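PDB 3TIS: protein YrdA from Escherichia coli, which probably binds zinc, as a left-handed beta-helix protein of the gamma-class carbonic anhydrase family that assembles as a trimer. Local coordinates for residues S23-G28 with L41-G46; D47-Q52 with T68-Y73; I116-V121 with R134-Y139; A125-P130 with S144-I149. The protein carries 1 engineered substitution. All coordinates share one frame; numbering follows the deposited sequence.

Contact 1. Residues S23-G28 with L41-G46; sequences SSVVIG and LVVIRG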
loop_
_atom_site.group_PDB
_atom_site.type_symbol
_atom_site.label_atom_id
_atom_site.label_comp_id
_atom_site.label_asym_id
_atom_site.label_seq_id
_atom_site.Cartn_x
_atom_site.Cartn_y
_atom_site.Cartn_z
ATOM N N SER B 23 -10.341 -11.867 -0.367
ATOM C CA SER B 23 -10.264 -10.422 -0.582
ATOM C C SER B 23 -9.165 -10.013 -1.558
ATOM O O SER B 23 -9.002 -8.830 -1.862
ATOM C CB SER B 23 -10.041 -9.696 0.748
ATOM O OG SER B 23 -8.763 -9.979 1.294
ATOM N N SER B 24 -8.422 -10.996 -2.054
ATOM C CA SER B 24 -7.330 -10.722 -2.974
ATOM C C SER B 24 -7.709 -10.942 -4.424
ATOM O O SER B 24 -8.730 -11.555 -4.721
ATOM C CB SER B 24 -6.123 -11.574 -2.596
ATOM O OG SER B 24 -5.694 -11.230 -1.290
ATOM N N VAL B 25 -6.868 -10.441 -5.324
ATOM C CA VAL B 25 -7.113 -10.524 -6.755
ATOM C C VAL B 25 -5.916 -11.124 -7.493
ATOM O O VAL B 25 -4.786 -10.665 -7.335
ATOM C CB VAL B 25 -7.409 -9.111 -7.294
ATOM C CG1 VAL B 25 -7.865 -9.162 -8.739
ATOM C CG2 VAL B 25 -8.468 -8.461 -6.431
ATOM N N VAL B 26 -6.171 -12.157 -8.290
ATOM C CA VAL B 26 -5.122 -12.826 -9.056
ATOM C C VAL B 26 -5.566 -12.922 -10.512
ATOM O O VAL B 26 -6.518 -13.628 -10.838
ATOM C CB VAL B 26 -4.844 -14.225 -8.483
ATOM C CG1 VAL B 26 -3.820 -14.953 -9.335
ATOM C CG2 VAL B 26 -4.343 -14.089 -7.057
ATOM N N ILE B 27 -4.852 -12.216 -11.384
ATOM C CA ILE B 27 -5.205 -12.141 -12.800
ATOM C C ILE B 27 -4.179 -12.659 -13.802
ATOM O O ILE B 27 -2.971 -12.489 -13.623
ATOM C CB ILE B 27 -5.498 -10.671 -13.183
ATOM C CG1 ILE B 27 -6.627 -10.122 -12.313
ATOM C CG2 ILE B 27 -5.842 -10.562 -14.666
ATOM C CD1 ILE B 27 -6.748 -8.613 -12.368
ATOM N N GLY B 28 -4.686 -13.278 -14.866
ATOM C CA GLY B 28 -3.839 -13.772 -15.939
ATOM C C GLY B 28 -2.863 -14.909 -15.702
ATOM O O GLY B 28 -3.112 -15.830 -14.919
ATOM N N LEU B 41 -6.026 -8.719 0.797
ATOM C CA LEU B 41 -5.830 -7.509 0.017
ATOM C C LEU B 41 -4.520 -7.473 -0.756
ATOM O O LEU B 41 -3.761 -6.502 -0.701
ATOM C CB LEU B 41 -5.955 -6.282 0.925
ATOM C CG LEU B 41 -7.250 -6.211 1.755
ATOM C CD1 LEU B 41 -7.311 -4.858 2.460
ATOM C CD2 LEU B 41 -8.487 -6.406 0.872
ATOM N N VAL B 42 -4.263 -8.546 -1.489
ATOM C CA VAL B 42 -3.070 -8.633 -2.305
ATOM C C VAL B 42 -3.519 -8.687 -3.759
ATOM O O VAL B 42 -4.562 -9.259 -4.064
ATOM C CB VAL B 42 -2.269 -9.906 -1.970
ATOM C CG1 VAL B 42 -1.097 -10.065 -2.946
ATOM C CG2 VAL B 42 -1.773 -9.836 -0.517
ATOM N N VAL B 43 -2.748 -8.072 -4.649
ATOM C CA VAL B 43 -3.062 -8.093 -6.070
ATOM C C VAL B 43 -1.865 -8.631 -6.840
ATOM O O VAL B 43 -0.741 -8.162 -6.661
ATOM C CB VAL B 43 -3.397 -6.682 -6.626
ATOM C CG1 VAL B 43 -3.620 -6.766 -8.132
ATOM C CG2 VAL B 43 -4.655 -6.128 -5.958
ATOM N N ILE B 44 -2.113 -9.624 -7.686
ATOM C CA ILE B 44 -1.078 -10.230 -8.511
ATOM C C ILE B 44 -1.621 -10.182 -9.937
ATOM O O ILE B 44 -2.537 -10.922 -10.291
ATOM C CB ILE B 44 -0.812 -11.698 -8.108
ATOM C CG1 ILE B 44 -0.489 -11.779 -6.616
ATOM C CG2 ILE B 44 0.353 -12.253 -8.908
ATOM C CD1 ILE B 44 -0.245 -13.199 -6.117
ATOM N N ARG B 45 -1.057 -9.301 -10.750
ATOM C CA ARG B 45 -1.521 -9.135 -12.112
ATOM C C ARG B 45 -0.483 -9.543 -13.138
ATOM O O ARG B 45 0.423 -8.780 -13.456
ATOM C CB ARG B 45 -1.939 -7.676 -12.324
ATOM C CG ARG B 45 -2.472 -7.367 -13.701
ATOM C CD ARG B 45 -3.478 -6.227 -13.640
ATOM N NE ARG B 45 -2.909 -4.970 -13.161
ATOM C CZ ARG B 45 -2.358 -4.042 -13.941
ATOM N NH1 ARG B 45 -2.290 -4.220 -15.251
ATOM N NH2 ARG B 45 -1.895 -2.917 -13.411
ATOM N N GLY B 46 -0.615 -10.760 -13.650
ATOM C CA GLY B 46 0.319 -11.241 -14.651
ATOM C C GLY B 46 -0.345 -11.165 -16.012
ATOM O O GLY B 46 -0.502 -12.181 -16.690
#
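Val-25, Val-26 and Ile-27 pair in parallel with Val-43, Ile-44 and Arg-45, the axes of strands 25-27 and 43-46 lying 4.8 Å apart and diverging by 6°. This is how successive coils stack in a left-handed beta-helix. Strand 25-27 alternately gives and receives backbone hydrogen bonds of 2.9 Å: Val-25 N to Val-42 O, Ile-44 N to Val-25 O, Ile-27 N to Ile-44 O and Gly-46 N to Ile-27 O. On one face Val-25 CB lies beside Val-43 CG2 at 4.3 Å; on the other, Val-26 meets Ile-44. Arg-45 turns its polar end to Asp-47 and to Asp-61 of the second subunit, near a bound zinc ion.

Ahead of the strands, serine hydroxyls replace backbone carbonyls as acceptors. Ser-24 OG, held beside its own N (chi1 -62°), takes Val-42 N at 3.0 Å and also bonds Trp-39 O. Ser-23 OG takes Leu-41 N at 3.1 Å, touches Leu-41 CD2 at 3.6 Å and has a second partner in Asp-21. With an alanine at Ser-23, Leu-41 N would probably be left without this acceptor and Asp-21 without its hydroxyl mate. Polar side chains thus extend the coil-to-coil bonding back into the turn that precedes the strands.

Contact 2. Residues D47-Q52 with T68-Y73; sequences DVHYVQ and THKSSY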
loop_
_atom_site.group_PDB
_atom_site.type_symbol
_atom_site.label_atom_id
_atom_site.label_comp_id
_atom_site.label_asym_id
_atom_site.label_seq_id
_atom_site.Cartn_x
_atom_site.Cartn_y
_atom_site.Cartn_z
ATOM N N ASP B 47 -0.725 -9.955 -16.416
ATOM C CA ASP B 47 -1.407 -9.752 -17.688
ATOM C C ASP B 47 -0.508 -9.499 -18.894
ATOM O O ASP B 47 -0.533 -10.271 -19.850
ATOM C CB ASP B 47 -2.446 -8.626 -17.549
ATOM C CG ASP B 47 -1.873 -7.352 -16.940
ATOM O OD1 ASP B 47 -2.666 -6.468 -16.572
ATOM O OD2 ASP B 47 -0.641 -7.217 -16.837
ATOM N N VAL B 48 0.283 -8.432 -18.864
ATOM C CA VAL B 48 1.166 -8.128 -19.988
ATOM C C VAL B 48 2.414 -9.012 -19.985
ATOM O O VAL B 48 3.243 -8.944 -20.890
ATOM C CB VAL B 48 1.571 -6.628 -19.999
ATOM C CG1 VAL B 48 0.339 -5.769 -20.246
ATOM C CG2 VAL B 48 2.225 -6.246 -18.684
ATOM N N HIS B 49 2.538 -9.844 -18.961
ATOM C CA HIS B 49 3.658 -10.772 -18.850
ATOM C C HIS B 49 3.323 -11.747 -17.729
ATOM O O HIS B 49 2.377 -11.526 -16.979
ATOM C CB HIS B 49 4.963 -10.030 -18.549
ATOM C CG HIS B 49 6.123 -10.516 -19.358
ATOM N ND1 HIS B 49 6.500 -11.842 -19.397
ATOM C CD2 HIS B 49 6.970 -9.862 -20.188
ATOM C CE1 HIS B 49 7.525 -11.984 -20.218
ATOM N NE2 HIS B 49 7.831 -10.797 -20.711
ATOM N N TYR B 50 4.092 -12.818 -17.600
ATOM C CA TYR B 50 3.799 -13.817 -16.580
ATOM C C TYR B 50 4.385 -13.551 -15.196
ATOM O O TYR B 50 5.317 -12.760 -15.035
ATOM C CB TYR B 50 4.257 -15.200 -17.071
ATOM C CG TYR B 50 5.766 -15.392 -17.142
ATOM C CD1 TYR B 50 6.506 -15.704 -15.998
ATOM C CD2 TYR B 50 6.452 -15.245 -18.350
ATOM C CE1 TYR B 50 7.894 -15.865 -16.053
ATOM C CE2 TYR B 50 7.842 -15.404 -18.417
ATOM C CZ TYR B 50 8.554 -15.712 -17.264
ATOM O OH TYR B 50 9.924 -15.854 -17.317
ATOM N N VAL B 51 3.808 -14.220 -14.199
ATOM C CA VAL B 51 4.265 -14.133 -12.815
ATOM C C VAL B 51 4.377 -15.562 -12.302
ATOM O O VAL B 51 3.375 -16.271 -12.197
ATOM C CB VAL B 51 3.278 -13.368 -11.917
ATOM C CG1 VAL B 51 3.708 -13.494 -10.451
ATOM C CG2 VAL B 51 3.236 -11.908 -12.321
ATOM N N GLN B 52 5.603 -15.978 -11.997
ATOM C CA GLN B 52 5.863 -17.327 -11.516
ATOM C C GLN B 52 6.341 -17.280 -10.079
ATOM O O GLN B 52 7.309 -16.593 -9.753
ATOM C CB GLN B 52 6.905 -18.006 -12.402
ATOM C CG GLN B 52 7.283 -19.414 -11.987
ATOM C CD GLN B 52 8.247 -20.053 -12.973
ATOM O OE1 GLN B 52 7.858 -20.436 -14.078
ATOM N NE2 GLN B 52 9.516 -20.150 -12.585
ATOM N N THR B 68 6.156 -5.722 -16.547
ATOM C CA THR B 68 6.234 -4.721 -17.606
ATOM C C THR B 68 6.051 -5.415 -18.951
ATOM O O THR B 68 6.574 -6.507 -19.163
ATOM C CB THR B 68 7.593 -4.000 -17.598
ATOM O OG1 THR B 68 7.717 -3.239 -16.392
ATOM C CG2 THR B 68 7.718 -3.058 -18.807
ATOM N N HIS B 69 5.316 -4.773 -19.855
ATOM C CA HIS B 69 5.037 -5.330 -21.182
ATOM C C HIS B 69 6.235 -5.308 -22.145
ATOM O O HIS B 69 7.139 -4.483 -22.016
ATOM C CB HIS B 69 3.870 -4.568 -21.814
ATOM C CG HIS B 69 4.217 -3.166 -22.212
ATOM N ND1 HIS B 69 4.506 -2.812 -23.512
ATOM C CD2 HIS B 69 4.371 -2.043 -21.472
ATOM C CE1 HIS B 69 4.822 -1.530 -23.555
ATOM N NE2 HIS B 69 4.748 -1.041 -22.332
ATOM N N LYS B 70 6.227 -6.219 -23.114
ATOM C CA LYS B 70 7.294 -6.297 -24.110
ATOM C C LYS B 70 7.152 -5.101 -25.048
ATOM O O LYS B 70 6.123 -4.943 -25.699
ATOM C CB LYS B 70 7.173 -7.593 -24.915
ATOM C CG LYS B 70 7.130 -8.854 -24.072
ATOM C CD LYS B 70 7.048 -10.102 -24.941
ATOM C CE LYS B 70 6.991 -11.366 -24.097
ATOM N NZ LYS B 70 7.057 -12.605 -24.930
ATOM N N SER B 71 8.178 -4.259 -25.114
ATOM C CA SER B 71 8.128 -3.081 -25.974
ATOM C C SER B 71 9.330 -2.985 -26.909
ATOM O O SER B 71 10.149 -3.901 -26.982
ATOM C CB SER B 71 8.040 -1.811 -25.127
ATOM O OG SER B 71 9.195 -1.658 -24.325
ATOM N N SER B 72 9.423 -1.859 -27.614
ATOM C CA SER B 72 10.502 -1.601 -28.566
ATOM C C SER B 72 11.906 -1.747 -27.978
ATOM O O SER B 72 12.667 -2.618 -28.404
ATOM C CB SER B 72 10.344 -0.200 -29.169
ATOM O OG SER B 72 10.377 0.792 -28.156
ATOM N N TYR B 73 12.261 -0.897 -27.017
ATOM C CA TYR B 73 13.586 -0.984 -26.411
ATOM C C TYR B 73 13.599 -2.061 -25.333
ATOM O O TYR B 73 14.659 -2.473 -24.866
ATOM C CB TYR B 73 14.003 0.357 -25.797
ATOM C CG TYR B 73 15.500 0.464 -25.548
ATOM C CD1 TYR B 73 16.408 0.459 -26.613
ATOM C CD2 TYR B 73 16.012 0.560 -24.250
ATOM C CE1 TYR B 73 17.788 0.546 -26.393
ATOM C CE2 TYR B 73 17.392 0.647 -24.020
ATOM C CZ TYR B 73 18.273 0.640 -25.097
ATOM O OH TYR B 73 19.632 0.723 -24.879
HETATM O O HOH W 1 4.206 -7.924 -23.373
#
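Val-48 and His-69 meet where a corner of the left-handed beta-helix, residues 47-49, lies against the loop that leaves the coils between strands 64-66 and 80-82, close to a bound zinc ion. Val-48 CB lies 3.6 Å from His-69 CB. In the same valine CG1 stands beside the backbone N (chi1 -65°), which leaves CG2 between that nitrogen and the carbonyl carbon, where it reaches His-69 N at 3.6 Å. The imidazole of His-69 leads away from this meeting point.

His-49 makes the second patch. Its CD2 brings the ring edge to Thr-68 O at 3.5 Å, near the ring plane, and the extended chain of Lys-70 crosses the histidine at about a right angle, with CE 3.5 Å from NE2. The ring is fixed at both nitrogens: ND1 receives Tyr-50 N at 3.2 Å, only 5° out of the ring plane, and NE2 bonds Asp-76 O. No direct hydrogen bond joins the segments; instead a water donates to Val-48 O at 2.9 Å and accepts from Lys-70 N at 2.7 Å.

Thr-68 OG1 is held by Asp-113. Helix 154-175 of the second subunit covers the Val-48 side, its Trp-170 packing on Val-48 and meeting His-69 edge-to-face, whereas strand 50-53 runs on between strands 30-32 and 80-82.

Contact 3. Residues I116-V121 with R134-Y139; sequences IVEDDV and RLESGY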
loop_
_atom_site.group_PDB
_atom_site.type_symbol
_atom_site.label_atom_id
_atom_site.label_comp_id
_atom_site.label_asym_id
_atom_site.label_seq_id
_atom_site.Cartn_x
_atom_site.Cartn_y
_atom_site.Cartn_z
ATOM N N ILE B 116 17.559 -8.245 -9.517
ATOM C CA ILE B 116 17.763 -9.675 -9.328
ATOM C C ILE B 116 18.237 -9.932 -7.905
ATOM O O ILE B 116 19.283 -9.429 -7.500
ATOM C CB ILE B 116 18.819 -10.231 -10.302
ATOM C CG1 ILE B 116 18.387 -9.973 -11.745
ATOM C CG2 ILE B 116 19.023 -11.720 -10.045
ATOM C CD1 ILE B 116 19.353 -10.521 -12.785
ATOM N N VAL B 117 17.458 -10.695 -7.142
ATOM C CA VAL B 117 17.824 -11.021 -5.763
ATOM C C VAL B 117 18.256 -12.485 -5.684
ATOM O O VAL B 117 17.436 -13.388 -5.852
ATOM C CB VAL B 117 16.641 -10.810 -4.783
ATOM C CG1 VAL B 117 17.120 -11.024 -3.343
ATOM C CG2 VAL B 117 16.045 -9.419 -4.950
ATOM N N GLU B 118 19.543 -12.711 -5.433
ATOM C CA GLU B 118 20.099 -14.057 -5.330
ATOM C C GLU B 118 19.580 -14.766 -4.081
ATOM O O GLU B 118 19.001 -14.131 -3.201
ATOM C CB GLU B 118 21.630 -13.990 -5.299
ATOM C CG GLU B 118 22.250 -13.582 -6.629
ATOM C CD GLU B 118 23.758 -13.414 -6.560
ATOM O OE1 GLU B 118 24.382 -13.957 -5.622
ATOM O OE2 GLU B 118 24.320 -12.743 -7.456
ATOM N N ASP B 119 19.798 -16.080 -4.003
ATOM C CA ASP B 119 19.330 -16.876 -2.868
ATOM C C ASP B 119 19.876 -16.397 -1.526
ATOM O O ASP B 119 20.887 -15.700 -1.464
ATOM C CB ASP B 119 19.722 -18.354 -3.019
ATOM C CG ASP B 119 19.268 -18.967 -4.330
ATOM O OD1 ASP B 119 18.227 -18.553 -4.876
ATOM O OD2 ASP B 119 19.956 -19.897 -4.804
ATOM N N ASP B 120 19.194 -16.794 -0.453
ATOM C CA ASP B 120 19.599 -16.463 0.910
ATOM C C ASP B 120 19.952 -14.996 1.081
ATOM O O ASP B 120 21.082 -14.645 1.442
ATOM C CB ASP B 120 20.783 -17.339 1.312
ATOM C CG ASP B 120 20.472 -18.814 1.196
ATOM O OD1 ASP B 120 19.559 -19.288 1.907
ATOM O OD2 ASP B 120 21.131 -19.502 0.394
ATOM N N VAL B 121 18.967 -14.148 0.819
ATOM C CA VAL B 121 19.138 -12.710 0.936
ATOM C C VAL B 121 18.050 -12.125 1.824
ATOM O O VAL B 121 16.911 -12.590 1.825
ATOM C CB VAL B 121 19.081 -12.039 -0.450
ATOM C CG1 VAL B 121 19.022 -10.527 -0.306
ATOM C CG2 VAL B 121 20.292 -12.447 -1.262
ATOM N N ARG B 134 21.274 -5.855 -8.731
ATOM C CA ARG B 134 21.476 -7.252 -8.362
ATOM C C ARG B 134 21.897 -7.351 -6.903
ATOM O O ARG B 134 22.820 -6.659 -6.474
ATOM C CB ARG B 134 22.556 -7.891 -9.245
ATOM C CG ARG B 134 23.004 -9.281 -8.794
ATOM C CD ARG B 134 24.075 -9.854 -9.727
ATOM N NE ARG B 134 23.502 -10.489 -10.909
ATOM C CZ ARG B 134 22.997 -11.718 -10.928
ATOM N NH1 ARG B 134 22.994 -12.455 -9.826
ATOM N NH2 ARG B 134 22.487 -12.212 -12.050
ATOM N N LEU B 135 21.216 -8.194 -6.137
ATOM C CA LEU B 135 21.570 -8.370 -4.737
ATOM C C LEU B 135 22.304 -9.696 -4.539
ATOM O O LEU B 135 21.723 -10.775 -4.662
ATOM C CB LEU B 135 20.325 -8.292 -3.844
ATOM C CG LEU B 135 19.551 -6.966 -3.942
ATOM C CD1 LEU B 135 18.596 -6.838 -2.761
ATOM C CD2 LEU B 135 20.528 -5.792 -3.961
ATOM N N GLU B 136 23.597 -9.581 -4.250
ATOM C CA GLU B 136 24.490 -10.713 -4.030
ATOM C C GLU B 136 24.041 -11.611 -2.883
ATOM O O GLU B 136 23.719 -11.143 -1.792
ATOM C CB GLU B 136 25.904 -10.197 -3.760
ATOM C CG GLU B 136 26.904 -11.266 -3.368
ATOM C CD GLU B 136 28.253 -10.684 -2.992
ATOM O OE1 GLU B 136 29.123 -11.457 -2.536
ATOM O OE2 GLU B 136 28.441 -9.455 -3.154
ATOM N N SER B 137 24.047 -12.911 -3.148
ATOM C CA SER B 137 23.628 -13.927 -2.190
ATOM C C SER B 137 24.277 -13.872 -0.803
ATOM O O SER B 137 25.449 -13.509 -0.665
ATOM C CB SER B 137 23.871 -15.302 -2.802
ATOM O OG SER B 137 23.585 -16.313 -1.873
ATOM N N GLY B 138 23.495 -14.232 0.216
ATOM C CA GLY B 138 23.984 -14.274 1.588
ATOM C C GLY B 138 24.157 -12.969 2.346
ATOM O O GLY B 138 24.774 -12.950 3.416
ATOM N N TYR B 139 23.614 -11.878 1.817
ATOM C CA TYR B 139 23.745 -10.591 2.483
ATOM C C TYR B 139 22.435 -9.966 2.947
ATOM O O TYR B 139 21.339 -10.446 2.638
ATOM C CB TYR B 139 24.454 -9.585 1.573
ATOM C CG TYR B 139 25.961 -9.708 1.538
ATOM C CD1 TYR B 139 26.596 -10.591 0.663
ATOM C CD2 TYR B 139 26.752 -8.926 2.378
ATOM C CE1 TYR B 139 27.985 -10.686 0.625
ATOM C CE2 TYR B 139 28.135 -9.013 2.348
ATOM C CZ TYR B 139 28.747 -9.890 1.473
ATOM O OH TYR B 139 30.121 -9.954 1.446
#
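Asp-119 O is gripped twice by the next turn of chain: Ser-137 OG donates to it at 2.8 Å from above the carbonyl plane, 46° out of it, and Gly-138 N adds a weak bond. The two segments are equivalent pieces of neighbouring coils in the left-handed beta-helix, each a short strand leading into a corner, and the type II turn from Glu-136 to Tyr-139 forms the second corner, with Gly-138 at positive phi.

Glu-118 ties the corners together with both carboxylate oxygens. Its CG stands beside the backbone N and the chain beyond is extended, which carries the carboxylate across to the other coil. There OE1 receives Ser-137 N at 2.7 Å from above the carboxylate plane, 57° out of it, and OE2 makes a salt bridge on its anti side with Arg-134 NH1, also 2.7 Å long. The arginine chain bends at chi3 (-83°), and this swings the guanidinium across toward the neighbouring strand, where Ile-116 CG2 covers one of its faces, 3.8 Å above the plane, while Glu-118 comes in at the edge. An alanine at Glu-118 is likely to leave Ser-137 N without its acceptor and the guanidinium of Arg-134 free to turn.

Between the strands, Leu-135 N bonds Ile-116 O at 2.7 Å and Glu-118 N bonds Leu-135 O at 3.0 Å. Asp-119 and Asp-120 send their carboxylates backward, to Asn-101 and Arg-102 of the preceding coil. On the sheet face opposite Ile-116 and Arg-134, Val-117 CG2 touches Leu-135 CD1 at 4.2 Å.

Contact 4. Residues A125-P130 with S144-I149; sequences AGSLVP and SPVKQI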
loop_
_atom_site.group_PDB
_atom_site.type_symbol
_atom_site.label_atom_id
_atom_site.label_comp_id
_atom_site.label_asym_id
_atom_site.label_seq_id
_atom_site.Cartn_x
_atom_site.Cartn_y
_atom_site.Cartn_z
ATOM N N ALA B 125 12.847 -3.740 5.891
ATOM C CA ALA B 125 11.555 -3.118 5.642
ATOM C C ALA B 125 11.712 -1.711 5.073
ATOM O O ALA B 125 12.676 -1.010 5.371
ATOM C CB ALA B 125 10.750 -3.070 6.934
ATOM N N GLY B 126 10.753 -1.313 4.243
ATOM C CA GLY B 126 10.769 0.011 3.652
ATOM C C GLY B 126 11.922 0.307 2.716
ATOM O O GLY B 126 12.226 1.473 2.473
ATOM N N SER B 127 12.561 -0.730 2.181
ATOM C CA SER B 127 13.687 -0.540 1.265
ATOM C C SER B 127 13.237 -0.326 -0.181
ATOM O O SER B 127 12.105 -0.639 -0.548
ATOM C CB SER B 127 14.630 -1.750 1.315
ATOM O OG SER B 127 15.119 -1.973 2.626
ATOM N N LEU B 128 14.143 0.208 -0.994
ATOM C CA LEU B 128 13.875 0.447 -2.405
ATOM C C LEU B 128 15.010 -0.184 -3.206
ATOM O O LEU B 128 16.174 0.184 -3.050
ATOM C CB LEU B 128 13.796 1.962 -2.690
ATOM C CG LEU B 128 13.487 2.495 -4.101
ATOM C CD1 LEU B 128 14.629 2.179 -5.054
ATOM C CD2 LEU B 128 12.183 1.899 -4.613
ATOM N N VAL B 129 14.664 -1.148 -4.050
ATOM C CA VAL B 129 15.651 -1.811 -4.884
ATOM C C VAL B 129 15.517 -1.251 -6.295
ATOM O O VAL B 129 14.520 -1.485 -6.976
ATOM C CB VAL B 129 15.439 -3.338 -4.896
ATOM C CG1 VAL B 129 16.421 -3.997 -5.847
ATOM C CG2 VAL B 129 15.646 -3.891 -3.506
ATOM N N PRO B 130 16.525 -0.482 -6.742
ATOM C CA PRO B 130 16.592 0.156 -8.062
ATOM C C PRO B 130 16.493 -0.846 -9.207
ATOM O O PRO B 130 16.778 -2.037 -9.032
ATOM C CB PRO B 130 17.951 0.847 -8.043
ATOM C CG PRO B 130 18.202 1.092 -6.600
ATOM C CD PRO B 130 17.743 -0.188 -5.970
ATOM N N SER B 144 16.959 3.177 1.046
ATOM C CA SER B 144 16.257 3.646 -0.134
ATOM C C SER B 144 17.109 4.712 -0.822
ATOM O O SER B 144 17.097 5.883 -0.439
ATOM C CB SER B 144 14.900 4.228 0.270
ATOM O OG SER B 144 14.189 4.678 -0.866
ATOM N N PRO B 145 17.884 4.312 -1.840
ATOM C CA PRO B 145 18.003 2.946 -2.364
ATOM C C PRO B 145 18.800 2.047 -1.422
ATOM O O PRO B 145 19.658 2.523 -0.680
ATOM C CB PRO B 145 18.711 3.158 -3.693
ATOM C CG PRO B 145 19.648 4.279 -3.363
ATOM C CD PRO B 145 18.747 5.234 -2.596
ATOM N N VAL B 146 18.521 0.748 -1.462
ATOM C CA VAL B 146 19.198 -0.203 -0.588
ATOM C C VAL B 146 20.708 -0.184 -0.726
ATOM O O VAL B 146 21.248 0.162 -1.776
ATOM C CB VAL B 146 18.742 -1.660 -0.843
ATOM C CG1 VAL B 146 17.260 -1.800 -0.594
ATOM C CG2 VAL B 146 19.102 -2.074 -2.260
ATOM N N LYS B 147 21.373 -0.573 0.355
ATOM C CA LYS B 147 22.822 -0.659 0.402
ATOM C C LYS B 147 23.154 -1.983 1.070
ATOM O O LYS B 147 22.434 -2.426 1.965
ATOM C CB LYS B 147 23.424 0.479 1.228
ATOM C CG LYS B 147 23.062 1.870 0.742
ATOM C CD LYS B 147 24.123 2.893 1.146
ATOM C CE LYS B 147 24.323 2.962 2.649
ATOM N NZ LYS B 147 25.424 3.905 2.992
ATOM N N GLN B 148 24.229 -2.625 0.630
ATOM C CA GLN B 148 24.636 -3.887 1.225
ATOM C C GLN B 148 25.159 -3.560 2.624
ATOM O O GLN B 148 26.146 -2.844 2.772
ATOM C CB GLN B 148 25.726 -4.534 0.379
ATOM C CG GLN B 148 26.142 -5.896 0.862
ATOM C CD GLN B 148 27.167 -6.528 -0.043
ATOM O OE1 GLN B 148 26.844 -7.373 -0.881
ATOM N NE2 GLN B 148 28.417 -6.111 0.108
ATOM N N ILE B 149 24.486 -4.079 3.646
ATOM C CA ILE B 149 24.864 -3.808 5.028
ATOM C C ILE B 149 25.906 -4.760 5.610
ATOM O O ILE B 149 26.939 -4.322 6.116
ATOM C CB ILE B 149 23.628 -3.841 5.955
ATOM C CG1 ILE B 149 22.532 -2.917 5.408
ATOM C CG2 ILE B 149 24.033 -3.442 7.367
ATOM C CD1 ILE B 149 22.937 -1.462 5.273
#
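The side chains of Pro-130 and Pro-145 cross at about a right angle, CG of the first 3.6 Å from CB of the second, at the end of the left-handed beta-helix. Strand 128-129 is the outermost of its parallel sheet within the chain, and here it is met by the bend between strand 139-143 and its antiparallel neighbour 146-151, the point at which the chain stops coiling and doubles back.

Val-146 points its side chain at the coil and splits its two methyls over it. CG1 lies beside the backbone N (chi1 -60°), which puts CG2 between that nitrogen and the carbonyl carbon. The CG1 branch slants against Val-129, with CG1 3.9 Å from Val-129 CG2, and presses on Ser-127 CB at 3.3 Å, a tighter fit than carbon atoms usually make. The hydroxyl of Ser-127 is engaged elsewhere, by Gly-124 O.

On the other flank, Ser-144 holds OG anti to its backbone N (chi1 -179°), laying the oxygen alongside Leu-128, where CB is 3.3 Å away. Leu-128 also brings CD1 to Pro-145 CB at 4.4 Å, so the serine and the proline border one leucine. The peptide between Ser-144 and Pro-145 is cis, a sharp change of direction just before the chain leads into strand 146-151. One hydrogen bond closes the contact: Val-146 N donates to Leu-128 O at 2.9 Å, tilted 21° from the carbonyl plane, and Pro-145 CA approaches the same oxygen at 3.4 Å.

How the contacts relate
From the N terminus, contact 1 closes the first loop, laying strand 43-46 on strand 25-27, and contact 2, in series, closes the next, from the corner at 47-49 to the excursion after strand 64-66. They touch where Val-51 packs on Ile-44 and Gly-46, and both border the second subunit. Contact 3 lies across the chain's centre from contact 1, with contact 4 on its own side, and their segments alternate: 116-121, 125-130, 134-139, 144-149. These loops cross, meeting at Leu-135 with Val-129 and at Tyr-139 with Gln-148. Contacts 1 and 4 reach one parallel sheet near its two ends, and contacts 2 and 3 share another, spanning early coils to final bend.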